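Local structure of EAL domain protein (Vibrio cholerae serotype O1, 6IJ2) at residues A[178-181]-A[182-186]. The protein probably hydrolyses the bacterial second messenger c-di-GMP to the linear dinucleotide pGpG, and also degrades cGAMP, as a metal-dependent EAL-type phosphodiesterase. The protein carries 1 engineered substitution. Residues are numbered along the deposited sequence; the frame is centred on the assembly and turned at random.
Sequences VKVD and MGLIR. With nucleotides of chain B.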
loop_
_atom_site.group_PDB
_atom_site.type_symbol
_atom_site.label_atom_id
_atom_site.label_comp_id
_atom_site.label_asym_id
_atom_site.label_seq_id
_atom_site.Cartn_x
_atom_site.Cartn_y
_atom_site.Cartn_z
ATOM N N VAL A 178 14.237 2.538 -2.231
ATOM C CA VAL A 178 12.979 1.891 -1.854
ATOM C C VAL A 178 13.295 0.425 -1.613
ATOM O O VAL A 178 13.828 -0.251 -2.503
ATOM C CB VAL A 178 11.878 2.073 -2.911
ATOM C CG1 VAL A 178 10.695 1.148 -2.614
ATOM C CG2 VAL A 178 11.347 3.478 -2.855
ATOM N N LYS A 179 13.034 -0.047 -0.390
ATOM C CA LYS A 179 13.235 -1.450 -0.040
ATOM C C LYS A 179 11.966 -2.221 -0.359
ATOM O O LYS A 179 10.880 -1.826 0.067
ATOM C CB LYS A 179 13.591 -1.603 1.443
ATOM C CG LYS A 179 14.887 -0.879 1.765
ATOM C CD LYS A 179 15.904 -1.774 2.490
ATOM C CE LYS A 179 15.619 -1.888 3.913
ATOM N NZ LYS A 179 16.652 -2.679 4.683
ATOM N N VAL A 180 12.099 -3.310 -1.110
ATOM C CA VAL A 180 10.934 -4.076 -1.561
ATOM C C VAL A 180 10.726 -5.239 -0.609
ATOM O O VAL A 180 11.622 -6.076 -0.430
ATOM C CB VAL A 180 11.098 -4.561 -3.007
ATOM C CG1 VAL A 180 9.862 -5.387 -3.418
ATOM C CG2 VAL A 180 11.265 -3.373 -3.931
ATOM N N ASP A 181 9.517 -5.311 -0.044
ATOM C CA ASP A 181 9.195 -6.303 0.970
ATOM C C ASP A 181 9.422 -7.711 0.436
ATOM O O ASP A 181 9.174 -8.000 -0.737
ATOM C CB ASP A 181 7.735 -6.145 1.400
ATOM C CG ASP A 181 7.342 -7.121 2.479
ATOM O OD1 ASP A 181 7.729 -6.908 3.638
ATOM O OD2 ASP A 181 6.656 -8.110 2.172
ATOM N N MET A 182 9.850 -8.609 1.323
ATOM C CA MET A 182 10.166 -9.965 0.889
ATOM C C MET A 182 8.952 -10.693 0.330
ATOM O O MET A 182 9.113 -11.622 -0.473
ATOM C CB MET A 182 10.756 -10.776 2.038
ATOM C CG MET A 182 9.826 -11.073 3.172
ATOM S SD MET A 182 10.719 -12.080 4.374
ATOM C CE MET A 182 9.345 -12.993 5.053
ATOM N N GLY A 183 7.749 -10.293 0.732
ATOM C CA GLY A 183 6.561 -10.952 0.215
ATOM C C GLY A 183 6.445 -10.847 -1.292
ATOM O O GLY A 183 5.950 -11.772 -1.945
ATOM N N LEU A 184 6.884 -9.723 -1.864
ATOM C CA LEU A 184 6.839 -9.548 -3.312
ATOM C C LEU A 184 7.926 -10.313 -4.045
ATOM O O LEU A 184 7.774 -10.585 -5.238
ATOM C CB LEU A 184 6.966 -8.073 -3.693
ATOM C CG LEU A 184 5.792 -7.154 -3.368
ATOM C CD1 LEU A 184 6.051 -5.791 -4.025
ATOM C CD2 LEU A 184 4.458 -7.766 -3.814
ATOM N N ILE A 185 9.043 -10.633 -3.391
ATOM C CA ILE A 185 10.092 -11.348 -4.105
ATOM C C ILE A 185 10.126 -12.829 -3.774
ATOM O O ILE A 185 10.832 -13.576 -4.463
ATOM C CB ILE A 185 11.467 -10.700 -3.868
ATOM C CG1 ILE A 185 11.859 -10.826 -2.404
ATOM C CG2 ILE A 185 11.436 -9.244 -4.337
ATOM C CD1 ILE A 185 12.837 -11.948 -2.145
ATOM N N ARG A 186 9.353 -13.289 -2.781
ATOM C CA ARG A 186 9.379 -14.701 -2.411
ATOM C C ARG A 186 9.019 -15.574 -3.609
ATOM O O ARG A 186 7.903 -15.489 -4.149
ATOM C CB ARG A 186 8.415 -14.967 -1.252
ATOM C CG ARG A 186 8.419 -16.405 -0.726
ATOM C CD ARG A 186 9.770 -16.810 -0.115
ATOM N NE ARG A 186 10.171 -15.926 0.981
ATOM C CZ ARG A 186 11.284 -15.193 1.012
ATOM N NH1 ARG A 186 12.165 -15.223 0.014
ATOM N NH2 ARG A 186 11.520 -14.415 2.061
ATOM O OP3 G B 1 11.695 -4.742 6.889
ATOM P P G B 1 11.679 -4.763 8.328
ATOM O OP1 G B 1 12.674 -3.890 8.870
ATOM O OP2 G B 1 10.322 -4.530 8.698
ATOM O "O5'" G B 1 12.009 -6.265 8.656
ATOM C "C5'" G B 1 13.287 -6.663 9.139
ATOM C "C4'" G B 1 13.216 -8.071 9.678
ATOM O "O4'" G B 1 13.393 -9.008 8.598
ATOM C "C3'" G B 1 14.262 -8.450 10.733
ATOM O "O3'" G B 1 13.707 -9.095 11.861
ATOM C "C2'" G B 1 15.152 -9.443 9.998
ATOM O "O2'" G B 1 15.707 -10.461 10.778
ATOM C "C1'" G B 1 14.161 -10.081 9.041
ATOM N N9 G B 1 14.799 -10.699 7.888
ATOM C C8 G B 1 15.925 -10.265 7.237
ATOM N N7 G B 1 16.255 -11.019 6.229
ATOM C C5 G B 1 15.282 -12.004 6.207
ATOM C C6 G B 1 15.108 -13.104 5.330
ATOM O O6 G B 1 15.804 -13.442 4.383
ATOM N N1 G B 1 13.997 -13.860 5.671
ATOM C C2 G B 1 13.154 -13.585 6.715
ATOM N N2 G B 1 12.129 -14.418 6.870
ATOM N N3 G B 1 13.295 -12.556 7.529
ATOM C C4 G B 1 14.371 -11.812 7.219
HETATM O O HOH W 1 10.873 -7.767 3.914
#
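Asp181 and Gly183 meet where strand 177-180 of the EAL barrel, a TIM-like fold, turns into the short, weakly bonded helix 182-185, a worked example of N-capping at a strand-to-helix junction. One side-chain bond makes the cap, and one backbone bond closes the turn. Asp181 CG lies opposite the backbone N (chi1 -178°), which lets OD2 reach Gly183 N and accept from it at 2.8 Å. The amide comes from above the carboxylate plane, about 55° out of it, with an N-H...O angle of 151°. The main chain of the same residue supplies the backbone bond: Leu184 N donates to Asp181 O at 3.1 Å, from above the carbonyl plane. One aspartate thus engages two amides at the start of the helix.

Water serves the first amide of the helix, accepting from Met182 N at 2.9 Å and donating to Asp181 OD1 at 3.3 Å. A weak hydrogen bond with Ser162, itself a calcium ligand, also reaches OD1, tying the cap to the loop after strand 154-160. From the strand, Lys179 NZ adds a link to the calcium site through a salt bridge with the metal ligand Glu128.

Apolar contacts join the end of the strand to the helix. Val180 CG1 packs on Leu184 CD1 at 3.9 Å, the two side chains crossing nearly at right angles, and lies more loosely against Ile185 CG2. Helix 192-207 adds Met198 and Phe205 to Val180, while Leu184 also packs on Ala171 of the second subunit.

The nucleotide is met by Met182, which, extended beyond CG, carries its thioether to the guanine base of nucleotide G1 of chain B, with SD 3.7 Å from base atom C2 and methyl CE 3.6 Å from the exocyclic N2.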